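Local coordinates for xylose isomerase-like TIM barrel domain-containing protein (Thermus thermophilus, PDB 3AYV) that is of unknown function but folds as a zinc-binding TIM barrel and may take part in protection against oxidative stress, at residues Lys51-Leu56 with Gly89-Val94; Leu61-Pro66 with Leu113-Ala118; Ala145-Leu150 with Trp178-Pro183; Phe159-Ala164 with Glu184-Asn189; His198-Arg203 with Glu229-Phe234. One frame throughout, in Å; residues are numbered along the deposited sequence.

Interaction 1. Residues Lys51-Leu56 with Gly89-Val94. With ZN (zinc ion), chain E.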
# COMPACT_ATOMS: atom_id res chain seq x y z
N LYS A 51 -6.09 -5.71 13.97
CA LYS A 51 -4.93 -5.05 13.36
C LYS A 51 -5.38 -4.08 12.27
O LYS A 51 -6.23 -4.40 11.44
CB LYS A 51 -3.91 -6.07 12.87
CG LYS A 51 -3.16 -6.76 14.04
CD LYS A 51 -2.29 -7.93 13.57
CE LYS A 51 -1.49 -8.51 14.73
NZ LYS A 51 -1.20 -9.96 14.50
N LEU A 52 -4.82 -2.87 12.31
CA LEU A 52 -5.22 -1.83 11.37
C LEU A 52 -3.99 -1.11 10.81
O LEU A 52 -3.07 -0.75 11.54
CB LEU A 52 -6.19 -0.85 12.01
CG LEU A 52 -6.75 0.29 11.12
CD1 LEU A 52 -8.14 0.68 11.56
CD2 LEU A 52 -5.81 1.54 11.08
N SER A 53 -4.02 -0.91 9.50
CA SER A 53 -3.03 -0.09 8.81
C SER A 53 -3.82 0.87 7.94
O SER A 53 -5.04 0.75 7.83
CB SER A 53 -2.06 -0.96 7.99
OG SER A 53 -2.74 -1.92 7.19
N VAL A 54 -3.16 1.85 7.34
CA VAL A 54 -3.89 2.78 6.46
C VAL A 54 -3.19 2.89 5.12
O VAL A 54 -1.99 2.67 5.01
CB VAL A 54 -4.05 4.22 7.03
CG1 VAL A 54 -4.75 4.22 8.40
CG2 VAL A 54 -2.70 4.91 7.10
N HIS A 55 -3.97 3.22 4.09
CA HIS A 55 -3.40 3.67 2.81
C HIS A 55 -3.56 5.18 2.76
O HIS A 55 -4.67 5.70 2.84
CB HIS A 55 -4.14 3.03 1.63
CG HIS A 55 -3.37 3.09 0.36
ND1 HIS A 55 -2.91 4.28 -0.18
CD2 HIS A 55 -2.93 2.11 -0.47
CE1 HIS A 55 -2.24 4.03 -1.29
NE2 HIS A 55 -2.25 2.72 -1.50
N LEU A 56 -2.43 5.89 2.69
CA LEU A 56 -2.42 7.34 2.64
C LEU A 56 -2.98 7.81 1.30
O LEU A 56 -3.07 7.02 0.37
CB LEU A 56 -1.01 7.88 2.88
CG LEU A 56 -0.44 7.55 4.26
CD1 LEU A 56 1.01 7.92 4.33
CD2 LEU A 56 -1.23 8.33 5.36
N GLY A 89 -4.78 4.25 15.61
CA GLY A 89 -3.85 3.24 16.11
C GLY A 89 -3.24 2.34 15.04
O GLY A 89 -2.97 1.16 15.28
N ALA A 90 -3.02 2.89 13.84
CA ALA A 90 -2.42 2.12 12.75
C ALA A 90 -1.01 1.72 13.05
O ALA A 90 -0.24 2.51 13.63
CB ALA A 90 -2.46 2.95 11.42
N ASP A 91 -0.64 0.51 12.65
CA ASP A 91 0.75 0.08 12.80
C ASP A 91 1.59 0.57 11.62
O ASP A 91 2.76 0.93 11.80
CB ASP A 91 0.89 -1.44 13.04
CG ASP A 91 0.34 -2.32 11.90
OD1 ASP A 91 -0.26 -1.82 10.91
OD2 ASP A 91 0.52 -3.56 11.99
N ARG A 92 0.96 0.64 10.44
CA ARG A 92 1.68 0.98 9.20
C ARG A 92 0.85 1.93 8.35
O ARG A 92 -0.39 1.96 8.45
CB ARG A 92 1.92 -0.31 8.39
CG ARG A 92 2.86 -1.28 9.07
CD ARG A 92 2.64 -2.73 8.63
NE ARG A 92 3.70 -3.56 9.21
CZ ARG A 92 4.24 -4.63 8.63
NH1 ARG A 92 3.84 -5.03 7.44
NH2 ARG A 92 5.21 -5.30 9.27
N ALA A 93 1.53 2.71 7.49
CA ALA A 93 0.84 3.61 6.55
C ALA A 93 1.53 3.45 5.22
O ALA A 93 2.77 3.53 5.14
CB ALA A 93 0.91 5.09 7.01
N VAL A 94 0.73 3.23 4.18
CA VAL A 94 1.28 2.90 2.86
C VAL A 94 1.06 4.10 1.94
O VAL A 94 0.00 4.75 2.01
CB VAL A 94 0.55 1.68 2.25
CG1 VAL A 94 1.10 1.36 0.85
CG2 VAL A 94 0.70 0.44 3.16
ZN ZN E . -1.60 1.45 -3.29
O HOH W 1 -3.36 -1.71 14.65
O HOH W 2 -3.01 -0.09 -3.06
O HOH W 3 -3.41 1.88 -4.90
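Val54 has CG1 anti to its carbonyl carbon (chi1 -57°), which leaves CG2 between the backbone N and the carbonyl carbon, where it meets Ala93 CB at 3.6 Å. Two residues on, Leu56 holds CG anti to its carbonyl carbon (chi1 -63°), and its CD1 reaches the same Ala93 CB at 3.9 Å. Both leucine and valine face the helix 68-87, which links the strands in a beta-alpha-beta unit of the TIM barrel. The backbones form a parallel ladder: Asp91 N donates to Leu52 O, Val54 N to Arg92 O, Val94 N to Val54 O, and Leu56 N to Val94 O, the last at 2.8 Å. An alanine in place of Leu56 would probably leave Ala93 CB without its CD1 neighbour and open a gap towards Leu78 of the helix. At the N-terminal end of the strands Asp91 OD1 lies 3.1 Å from Leu52 O, two acceptors side by side, and a salt bridge from the carboxylate to Arg4 probably eases that closeness. The side chain of His55 lies on the opposite face of the sheet from Val54. ND1 donates to Leu56 O at 2.8 Å, with the acceptor in the ring plane, which fixes the imidazole's rotation. With ND1 carrying the proton, NE2 keeps its lone pair for the zinc ion 2.3 Å away, which His96 and Glu136 also bind.

Interaction 2. Residues Leu61-Pro66 with Leu113-Ala118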
# COMPACT_ATOMS: atom_id res chain seq x y z
N LEU A 61 -1.39 12.95 -6.60
CA LEU A 61 -0.37 13.53 -5.74
C LEU A 61 1.04 13.14 -6.18
O LEU A 61 1.25 12.05 -6.70
CB LEU A 61 -0.57 13.07 -4.28
CG LEU A 61 -1.96 13.39 -3.70
CD1 LEU A 61 -2.09 12.89 -2.25
CD2 LEU A 61 -2.34 14.86 -3.79
N ASP A 62 2.00 14.03 -5.93
CA ASP A 62 3.40 13.77 -6.19
C ASP A 62 4.23 14.84 -5.48
O ASP A 62 4.11 16.05 -5.79
CB ASP A 62 3.69 13.79 -7.71
CG ASP A 62 5.12 13.49 -8.03
OD1 ASP A 62 5.86 13.04 -7.12
OD2 ASP A 62 5.54 13.71 -9.20
N LEU A 63 5.08 14.41 -4.54
CA LEU A 63 6.01 15.32 -3.86
C LEU A 63 6.97 16.03 -4.84
O LEU A 63 7.50 17.10 -4.53
CB LEU A 63 6.81 14.58 -2.78
CG LEU A 63 6.01 14.13 -1.55
CD1 LEU A 63 6.92 13.28 -0.64
CD2 LEU A 63 5.46 15.38 -0.78
N LEU A 64 7.17 15.41 -6.00
CA LEU A 64 8.11 15.92 -6.98
C LEU A 64 7.38 16.48 -8.21
O LEU A 64 8.00 16.66 -9.27
CB LEU A 64 9.07 14.82 -7.40
CG LEU A 64 9.91 14.15 -6.31
CD1 LEU A 64 10.81 13.17 -7.02
CD2 LEU A 64 10.74 15.20 -5.50
N SER A 65 6.08 16.74 -8.07
CA SER A 65 5.32 17.40 -9.14
C SER A 65 6.01 18.71 -9.62
O SER A 65 6.46 19.52 -8.80
CB SER A 65 3.92 17.78 -8.66
OG SER A 65 3.17 18.34 -9.75
N PRO A 66 6.02 18.95 -10.95
CA PRO A 66 6.49 20.27 -11.41
C PRO A 66 5.56 21.41 -10.99
O PRO A 66 5.96 22.58 -11.02
CB PRO A 66 6.53 20.13 -12.97
CG PRO A 66 5.56 19.01 -13.26
CD PRO A 66 5.72 18.04 -12.07
N LEU A 113 16.64 10.00 -5.36
CA LEU A 113 17.17 10.76 -4.23
C LEU A 113 16.37 12.05 -3.95
O LEU A 113 16.17 12.40 -2.78
CB LEU A 113 18.69 11.01 -4.35
CG LEU A 113 19.57 9.85 -3.81
CD1 LEU A 113 19.33 9.57 -2.32
CD2 LEU A 113 19.44 8.57 -4.64
N PRO A 114 15.89 12.74 -5.02
CA PRO A 114 15.00 13.86 -4.74
C PRO A 114 13.75 13.42 -3.96
O PRO A 114 13.29 14.16 -3.07
CB PRO A 114 14.63 14.37 -6.15
CG PRO A 114 15.93 14.16 -6.90
CD PRO A 114 16.37 12.78 -6.42
N LEU A 115 13.22 12.25 -4.27
CA LEU A 115 12.10 11.71 -3.47
C LEU A 115 12.51 11.41 -2.00
O LEU A 115 11.80 11.81 -1.07
CB LEU A 115 11.48 10.47 -4.12
CG LEU A 115 10.29 9.87 -3.32
CD1 LEU A 115 9.12 10.87 -3.37
CD2 LEU A 115 9.89 8.54 -3.94
N ALA A 116 13.67 10.80 -1.80
CA ALA A 116 14.13 10.49 -0.44
C ALA A 116 14.21 11.78 0.36
O ALA A 116 13.82 11.83 1.54
CB ALA A 116 15.50 9.81 -0.47
N GLU A 117 14.72 12.83 -0.28
CA GLU A 117 14.83 14.12 0.37
C GLU A 117 13.46 14.71 0.68
O GLU A 117 13.21 15.17 1.78
CB GLU A 117 15.67 15.07 -0.50
CG GLU A 117 15.65 16.51 0.03
CD GLU A 117 16.43 17.45 -0.86
OE1 GLU A 117 17.57 17.81 -0.49
OE2 GLU A 117 15.89 17.80 -1.94
N ALA A 118 12.55 14.68 -0.30
CA ALA A 118 11.21 15.24 -0.13
C ALA A 118 10.42 14.49 0.95
O ALA A 118 9.49 15.06 1.58
CB ALA A 118 10.46 15.23 -1.48
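Leu63 and Leu64 project side by side onto helix 112-118, where Leu115 and Ala118 receive them. They sit in a type I turn from Asp62 to Ser65, part of the loop that follows strand 52-55 in the TIM barrel and leads into helix 68-87. Leu64 makes the larger share of the contact. Its side chain crosses that of Leu115 at about a right angle, and its two methyls straddle successive residues of the helix: CD1 lies 4.0 Å from Leu115 CB, and CD2 is 3.7 Å from Pro114 O, with Pro114 CB and Ala118 CB also close by. Leu63 comes in nearer the end of the helix. Its CB sits 3.9 Å from Ala118 CB; CG is anti to the carbonyl carbon (chi1 -69°), and chi2 of 174° brings CD1 to 3.8 Å from Ala118 O. The contact is therefore apolar, methyl against methyl and backbone, and joins a barrel-mouth loop to a helix on the outside of the fold. An Asx turn at Asp62, whose OD1 is also in a salt bridge with Arg111, probably helps hold the two leucines in place. Leu64 N donates to Asp62 OD1 at 2.9 Å, approaching from above the carboxylate plane.

Interaction 3. Residues Ala145-Leu150 with Trp178-Pro183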
# COMPACT_ATOMS: atom_id res chain seq x y z
N ALA A 145 14.63 1.78 -9.16
CA ALA A 145 14.33 3.17 -8.87
C ALA A 145 13.82 3.37 -7.43
O ALA A 145 13.80 4.49 -6.93
CB ALA A 145 13.33 3.72 -9.85
N LEU A 146 13.40 2.27 -6.80
CA LEU A 146 12.95 2.33 -5.40
C LEU A 146 14.09 2.02 -4.43
O LEU A 146 14.12 2.52 -3.31
CB LEU A 146 11.78 1.35 -5.16
CG LEU A 146 10.52 1.75 -5.95
CD1 LEU A 146 9.41 0.78 -5.60
CD2 LEU A 146 10.09 3.26 -5.73
N ARG A 147 15.00 1.16 -4.86
CA ARG A 147 16.10 0.74 -3.98
C ARG A 147 16.87 1.93 -3.32
O ARG A 147 17.11 1.89 -2.12
CB ARG A 147 17.04 -0.21 -4.74
CG ARG A 147 18.03 -0.93 -3.82
CD ARG A 147 18.86 -1.95 -4.59
NE ARG A 147 18.14 -3.21 -4.78
CZ ARG A 147 18.08 -4.18 -3.86
NH1 ARG A 147 18.68 -4.02 -2.68
NH2 ARG A 147 17.41 -5.30 -4.12
N PRO A 148 17.25 2.96 -4.10
CA PRO A 148 17.97 4.08 -3.45
C PRO A 148 17.12 4.89 -2.46
O PRO A 148 17.67 5.49 -1.50
CB PRO A 148 18.36 4.98 -4.64
CG PRO A 148 18.30 4.04 -5.89
CD PRO A 148 17.09 3.21 -5.56
N VAL A 149 15.81 4.95 -2.68
CA VAL A 149 14.94 5.65 -1.73
C VAL A 149 14.99 4.92 -0.39
O VAL A 149 15.15 5.54 0.68
CB VAL A 149 13.46 5.73 -2.20
CG1 VAL A 149 12.63 6.61 -1.26
CG2 VAL A 149 13.38 6.27 -3.65
N LEU A 150 14.82 3.60 -0.45
CA LEU A 150 14.92 2.77 0.75
C LEU A 150 16.30 2.88 1.40
O LEU A 150 16.39 3.03 2.64
CB LEU A 150 14.62 1.30 0.39
CG LEU A 150 13.25 1.10 -0.28
CD1 LEU A 150 13.13 -0.28 -0.87
CD2 LEU A 150 12.16 1.35 0.76
N TRP A 178 11.35 -7.50 -7.64
CA TRP A 178 10.65 -6.70 -6.64
C TRP A 178 10.74 -7.33 -5.27
O TRP A 178 10.94 -6.64 -4.26
CB TRP A 178 9.18 -6.48 -7.02
CG TRP A 178 8.99 -5.87 -8.37
CD1 TRP A 178 8.78 -6.55 -9.55
CD2 TRP A 178 8.96 -4.47 -8.71
NE1 TRP A 178 8.64 -5.66 -10.60
CE2 TRP A 178 8.75 -4.38 -10.11
CE3 TRP A 178 9.08 -3.28 -7.96
CZ2 TRP A 178 8.67 -3.15 -10.79
CZ3 TRP A 178 9.02 -2.04 -8.64
CH2 TRP A 178 8.80 -2.00 -10.06
N LEU A 179 10.57 -8.64 -5.22
CA LEU A 179 10.76 -9.39 -3.97
C LEU A 179 12.16 -9.19 -3.36
O LEU A 179 12.32 -9.27 -2.14
CB LEU A 179 10.51 -10.87 -4.23
CG LEU A 179 9.02 -11.15 -4.53
CD1 LEU A 179 8.79 -12.60 -5.00
CD2 LEU A 179 8.18 -10.82 -3.32
N ALA A 180 13.14 -8.94 -4.22
CA ALA A 180 14.52 -8.68 -3.77
C ALA A 180 14.65 -7.42 -2.90
O ALA A 180 15.66 -7.23 -2.21
CB ALA A 180 15.50 -8.65 -4.96
N LEU A 181 13.62 -6.57 -2.91
CA LEU A 181 13.61 -5.36 -2.07
C LEU A 181 13.14 -5.67 -0.65
O LEU A 181 13.03 -4.79 0.19
CB LEU A 181 12.69 -4.29 -2.67
CG LEU A 181 13.12 -3.62 -3.98
CD1 LEU A 181 12.05 -2.60 -4.41
CD2 LEU A 181 14.46 -2.93 -3.84
N ALA A 182 12.78 -6.94 -0.43
CA ALA A 182 12.42 -7.41 0.90
C ALA A 182 11.13 -6.75 1.44
O ALA A 182 11.12 -6.16 2.53
CB ALA A 182 13.64 -7.27 1.89
N PRO A 183 10.01 -6.87 0.69
CA PRO A 183 8.76 -6.28 1.19
C PRO A 183 8.34 -6.84 2.55
O PRO A 183 8.33 -8.07 2.74
CB PRO A 183 7.72 -6.67 0.12
CG PRO A 183 8.30 -7.86 -0.59
CD PRO A 183 9.82 -7.66 -0.55
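Leu181 fills the middle of this contact, its two methyls shared between three residues of 145-150. Among the apolar contacts, Leu181 CD1 lies 4.0 Å from Leu146 CB, while CD2 is 4.2 Å from Leu150 CD1, those two leucines crossing at about a right angle. Leu146 also sends CD1 to the rim of Trp178, meeting CZ3 at 4.2 Å near the plane of the indole. The one hydrogen bond comes from Arg147, and it is weak. The chain bends at chi3 (-82°), which places NE, and chi4 (-83°) then sets CZ, with Leu181 CD2 3.5 Å above one face of the guanidinium, towards its rim. From the edge, Arg147 NH2 bonds to Ala180 O at 3.2 Å, a carbonyl within the type I turn from Leu179 to Ala182. Beneath this join runs strand 158-162 of the barrel: Leu146 and Leu181 both rest on Phe159, and the Trp178 ring lies nearly parallel to that of Phe161, so helix 147-153 and the turn that follows helix 176-179 come together over the same strand.

Interaction 4. Residues Phe159-Ala164 with Glu184-Asn189. With ZN (zinc ion), chain F.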
# COMPACT_ATOMS: atom_id res chain seq x y z
N PHE A 159 9.02 -1.28 2.43
CA PHE A 159 8.52 -1.51 1.08
C PHE A 159 7.25 -2.40 1.12
O PHE A 159 7.20 -3.40 1.84
CB PHE A 159 9.61 -2.16 0.23
CG PHE A 159 9.15 -2.55 -1.17
CD1 PHE A 159 8.59 -1.58 -2.02
CD2 PHE A 159 9.26 -3.87 -1.62
CE1 PHE A 159 8.13 -1.93 -3.31
CE2 PHE A 159 8.83 -4.22 -2.91
CZ PHE A 159 8.26 -3.24 -3.75
N CYS A 160 6.23 -1.98 0.37
CA CYS A 160 5.02 -2.76 0.17
C CYS A 160 5.00 -3.20 -1.30
O CYS A 160 5.00 -2.35 -2.20
CB CYS A 160 3.78 -1.90 0.49
SG CYS A 160 2.22 -2.75 0.04
N PHE A 161 4.97 -4.51 -1.55
CA PHE A 161 4.97 -5.01 -2.92
C PHE A 161 3.55 -5.30 -3.37
O PHE A 161 2.82 -6.08 -2.74
CB PHE A 161 5.81 -6.30 -3.04
CG PHE A 161 5.78 -6.95 -4.42
CD1 PHE A 161 5.96 -6.20 -5.58
CD2 PHE A 161 5.58 -8.33 -4.54
CE1 PHE A 161 5.95 -6.82 -6.83
CE2 PHE A 161 5.59 -8.96 -5.78
CZ PHE A 161 5.77 -8.20 -6.94
N ASP A 162 3.20 -4.70 -4.51
CA ASP A 162 1.97 -4.98 -5.20
C ASP A 162 2.30 -5.63 -6.52
O ASP A 162 2.76 -4.94 -7.44
CB ASP A 162 1.19 -3.68 -5.43
CG ASP A 162 -0.20 -3.94 -5.99
OD1 ASP A 162 -0.35 -4.61 -7.03
OD2 ASP A 162 -1.16 -3.49 -5.38
N ALA A 163 2.08 -6.94 -6.64
CA ALA A 163 2.52 -7.68 -7.83
C ALA A 163 1.76 -7.29 -9.10
O ALA A 163 2.33 -7.30 -10.19
CB ALA A 163 2.43 -9.22 -7.59
N ALA A 164 0.48 -6.97 -8.96
CA ALA A 164 -0.32 -6.57 -10.12
C ALA A 164 0.18 -5.24 -10.70
O ALA A 164 0.21 -5.07 -11.93
CB ALA A 164 -1.79 -6.47 -9.74
N GLU A 184 7.98 -5.96 3.46
CA GLU A 184 7.46 -6.41 4.73
C GLU A 184 5.93 -6.46 4.73
O GLU A 184 5.33 -6.91 5.70
CB GLU A 184 8.02 -5.56 5.89
CG GLU A 184 7.53 -4.13 5.95
CD GLU A 184 8.43 -3.24 6.79
OE1 GLU A 184 7.93 -2.71 7.79
OE2 GLU A 184 9.62 -3.07 6.43
N HIS A 185 5.33 -6.04 3.60
CA HIS A 185 3.90 -5.79 3.51
C HIS A 185 3.56 -6.14 2.08
O HIS A 185 4.28 -5.75 1.14
CB HIS A 185 3.64 -4.30 3.73
CG HIS A 185 2.32 -3.97 4.34
ND1 HIS A 185 1.31 -3.35 3.63
CD2 HIS A 185 1.85 -4.12 5.60
CE1 HIS A 185 0.28 -3.13 4.42
NE2 HIS A 185 0.58 -3.60 5.62
N LEU A 186 2.51 -6.93 1.89
CA LEU A 186 2.13 -7.32 0.53
C LEU A 186 0.72 -6.92 0.22
O LEU A 186 -0.18 -7.10 1.05
CB LEU A 186 2.34 -8.83 0.29
CG LEU A 186 3.84 -9.11 0.11
CD1 LEU A 186 4.42 -9.61 1.42
CD2 LEU A 186 4.14 -10.04 -1.07
N HIS A 187 0.55 -6.33 -0.96
CA HIS A 187 -0.77 -6.02 -1.48
C HIS A 187 -1.14 -7.11 -2.45
O HIS A 187 -0.47 -7.30 -3.47
CB HIS A 187 -0.76 -4.65 -2.16
CG HIS A 187 -0.97 -3.51 -1.21
ND1 HIS A 187 -1.12 -2.21 -1.64
CD2 HIS A 187 -1.08 -3.48 0.14
CE1 HIS A 187 -1.28 -1.42 -0.59
NE2 HIS A 187 -1.27 -2.16 0.50
N LEU A 188 -2.19 -7.86 -2.12
CA LEU A 188 -2.54 -9.07 -2.86
C LEU A 188 -3.83 -8.95 -3.63
O LEU A 188 -4.83 -8.48 -3.09
CB LEU A 188 -2.67 -10.25 -1.91
CG LEU A 188 -1.40 -10.62 -1.11
CD1 LEU A 188 -1.81 -11.81 -0.22
CD2 LEU A 188 -0.29 -11.01 -2.04
N ASN A 189 -3.78 -9.37 -4.88
CA ASN A 189 -4.96 -9.54 -5.73
C ASN A 189 -4.49 -10.20 -7.01
O ASN A 189 -3.31 -10.56 -7.10
CB ASN A 189 -5.70 -8.20 -5.97
CG ASN A 189 -4.81 -7.13 -6.60
OD1 ASN A 189 -3.96 -7.42 -7.44
ND2 ASN A 189 -5.02 -5.88 -6.18
ZN ZN F . -1.53 -1.92 -4.00
O HOH W 4 10.15 -3.53 3.76
O HOH W 5 1.77 -8.47 -4.26
O HOH W 6 -3.35 -3.81 -7.37
O HOH W 7 -1.39 -7.50 -6.55
O HOH W 2 -3.01 -0.09 -3.06
O HOH W 8 -3.51 -1.54 -5.35
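His187 turns one face of its imidazole to Cys160 SG, with Asp162 at its edge, and can be followed outward atom by atom. CB meets Asp162 OD2 at 3.4 Å. CG, anti to the carbonyl carbon (chi1 -85°), starts a ring whose face lies under the sulfur: Cys160 SG stands 3.3 Å above the plane, over its centre, with CD2 its closest ring atom at 3.4 Å. ND1 binds the zinc ion at 2.4 Å. NE2, at the far side, is hydrogen-bonded to Glu27, which would hold the ring's rotation while ND1 stays on the metal. Asp162 OD2 binds the same zinc at 2.1 Å. OD2 lies at the edge of the His187 ring, in its plane, and the carboxylate is turned 83° from it; Glu136 and Glu223 are further ligands, along with two waters.

The two segments are neighbouring parallel strands of the TIM barrel, the metal ligands facing its axis. Phe161 N donates to His185 O, and His187 N to Phe161 O at 2.9 Å. On the outer face Phe161 CD2 touches Leu186 CD2 at 4.1 Å. Where the strand 159-162 gives way to a helix, Asp162 is the N-cap, its OD1 accepting from His165 N. A water links the strand ends, donating to Phe161 O and to His187 O, 2.6 Å away, and accepting from Ala163 N.

Interaction 5. Residues His198-Arg203 with Glu229-Phe234; sequences HWNLGR and EASLAF. With ZN (zinc ion), chain G.
A type II turn from Asn200 to Arg203, in the loop between barrel strands 185-188 and 219-222, sets Leu201 and Gly202 against Ser231 and Phe234 in the first turns of helix 229-240. Phe234 has CG anti to its backbone N (chi1 -172°), which directs the ring at the turn. Leu201 CB lies over one face of it, 4.0 Å from the centroid in a CH-pi contact, and Leu201 CD1 reaches Phe234 CD1 at 3.9 Å; the two side chains cross at about a right angle. Gly202 CA sits 3.9 Å from Phe234 CE2, and a side chain there would press on the ring as well as on the preceding carbonyl, so this corner of the turn is well suited to glycine. An alanine in place of Phe234 would probably leave Leu201 CB without its aromatic face and open a gap beside Gly202. At the other end of the segment His198 NE2 binds a zinc ion at 2.4 Å, with His165, Asp196 and three waters as the further ligands, so the helix packs on the loop that supplies a metal ligand. Ala230 CB closes on Asn200 CG at 3.9 Å. Ser231 OG grips the turn directly, accepting from Leu201 N at 2.9 Å with an N-H...O angle of 155°.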
# COMPACT_ATOMS: atom_id res chain seq x y z
N HIS A 198 -7.89 -5.95 -9.44
CA HIS A 198 -8.24 -6.17 -8.04
C HIS A 198 -9.17 -7.38 -7.88
O HIS A 198 -10.12 -7.34 -7.11
CB HIS A 198 -8.82 -4.89 -7.38
CG HIS A 198 -7.79 -3.83 -7.13
ND1 HIS A 198 -7.74 -3.10 -5.97
CD2 HIS A 198 -6.73 -3.42 -7.88
CE1 HIS A 198 -6.72 -2.27 -6.01
NE2 HIS A 198 -6.10 -2.43 -7.17
N TRP A 199 -8.89 -8.44 -8.65
CA TRP A 199 -9.66 -9.67 -8.54
C TRP A 199 -9.12 -10.51 -7.38
O TRP A 199 -7.98 -10.31 -6.93
CB TRP A 199 -9.54 -10.49 -9.80
CG TRP A 199 -10.26 -9.96 -11.03
CD1 TRP A 199 -11.31 -9.07 -11.07
CD2 TRP A 199 -10.01 -10.36 -12.38
NE1 TRP A 199 -11.71 -8.88 -12.39
CE2 TRP A 199 -10.93 -9.66 -13.21
CE3 TRP A 199 -9.10 -11.24 -12.98
CZ2 TRP A 199 -10.95 -9.83 -14.60
CZ3 TRP A 199 -9.11 -11.39 -14.37
CH2 TRP A 199 -10.03 -10.69 -15.16
N ASN A 200 -9.93 -11.46 -6.92
CA ASN A 200 -9.46 -12.48 -5.98
C ASN A 200 -8.26 -13.29 -6.47
O ASN A 200 -8.10 -13.54 -7.66
CB ASN A 200 -10.60 -13.48 -5.67
CG ASN A 200 -11.55 -12.95 -4.62
OD1 ASN A 200 -12.76 -12.86 -4.85
ND2 ASN A 200 -11.03 -12.60 -3.48
N LEU A 201 -7.43 -13.71 -5.52
CA LEU A 201 -6.32 -14.63 -5.82
C LEU A 201 -6.89 -15.85 -6.53
O LEU A 201 -7.98 -16.28 -6.19
CB LEU A 201 -5.63 -15.06 -4.52
CG LEU A 201 -5.06 -13.93 -3.66
CD1 LEU A 201 -4.33 -14.51 -2.42
CD2 LEU A 201 -4.12 -13.06 -4.51
N GLY A 202 -6.18 -16.35 -7.53
CA GLY A 202 -6.61 -17.54 -8.28
C GLY A 202 -7.38 -17.20 -9.56
O GLY A 202 -7.57 -18.07 -10.42
N ARG A 203 -7.78 -15.94 -9.72
CA ARG A 203 -8.65 -15.53 -10.84
C ARG A 203 -7.90 -15.04 -12.07
O ARG A 203 -8.50 -14.88 -13.14
CB ARG A 203 -9.68 -14.49 -10.39
CG ARG A 203 -10.76 -14.98 -9.41
CD ARG A 203 -12.08 -14.20 -9.60
NE ARG A 203 -12.29 -13.96 -11.03
CZ ARG A 203 -12.87 -12.89 -11.58
NH1 ARG A 203 -13.37 -11.90 -10.86
NH2 ARG A 203 -12.94 -12.84 -12.90
N GLU A 229 -13.59 -13.67 0.33
CA GLU A 229 -13.45 -15.03 0.86
C GLU A 229 -12.58 -15.94 -0.00
O GLU A 229 -11.74 -16.67 0.54
CB GLU A 229 -14.78 -15.72 1.17
CG GLU A 229 -14.55 -16.93 2.06
CD GLU A 229 -15.79 -17.72 2.34
OE1 GLU A 229 -16.85 -17.10 2.57
OE2 GLU A 229 -15.70 -18.96 2.32
N ALA A 230 -12.77 -15.92 -1.32
CA ALA A 230 -11.98 -16.80 -2.18
C ALA A 230 -10.47 -16.59 -2.02
O ALA A 230 -9.69 -17.53 -2.14
CB ALA A 230 -12.39 -16.65 -3.64
N SER A 231 -10.05 -15.35 -1.76
CA SER A 231 -8.61 -15.08 -1.55
C SER A 231 -8.12 -15.64 -0.22
O SER A 231 -7.02 -16.18 -0.14
CB SER A 231 -8.28 -13.59 -1.64
OG SER A 231 -8.58 -13.11 -2.93
N LEU A 232 -8.92 -15.48 0.83
CA LEU A 232 -8.57 -16.05 2.13
C LEU A 232 -8.41 -17.58 2.05
O LEU A 232 -7.45 -18.16 2.60
CB LEU A 232 -9.59 -15.60 3.18
CG LEU A 232 -9.27 -15.93 4.64
CD1 LEU A 232 -7.80 -15.58 5.03
CD2 LEU A 232 -10.29 -15.23 5.55
N ALA A 233 -9.33 -18.22 1.32
CA ALA A 233 -9.29 -19.66 1.06
C ALA A 233 -8.07 -20.07 0.24
O ALA A 233 -7.49 -21.13 0.49
CB ALA A 233 -10.60 -20.13 0.37
N PHE A 234 -7.69 -19.24 -0.74
CA PHE A 234 -6.45 -19.44 -1.50
C PHE A 234 -5.25 -19.41 -0.53
O PHE A 234 -4.38 -20.30 -0.58
CB PHE A 234 -6.30 -18.35 -2.59
CG PHE A 234 -5.15 -18.57 -3.55
CD1 PHE A 234 -3.83 -18.25 -3.19
CD2 PHE A 234 -5.37 -19.08 -4.82
CE1 PHE A 234 -2.77 -18.45 -4.08
CE2 PHE A 234 -4.31 -19.29 -5.73
CZ PHE A 234 -3.01 -18.97 -5.35
ZN ZN G . -3.96 -1.51 -7.49
O HOH W 8 -3.51 -1.54 -5.35
O HOH W 6 -3.35 -3.81 -7.37
O HOH W 9 -4.59 0.58 -7.53

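In the fold
From the N terminus, interaction 1 closes the first loop, bringing strand 92-96 beside strand 52-55 after helix 68-87. Interaction 2 crosses it: 61-66 lies within that loop, while 113-118 comes after it, tying a barrel-mouth loop to helix 112-118. Further on, interactions 3 and 4 cross in the same way: interaction 3 joins helix 147-153 to the end of 176-179 against strand 158-162, which interaction 4 pairs with 185-188. Helix 147-153 also packs on helix 112-118, linking interactions 2 and 3. Interaction 5 follows in series and ties the last helix to the loop after strand 185-188. Across the barrel interior, interactions 1 and 4 touch, and interactions 4 and 5 share two waters in the zinc cluster.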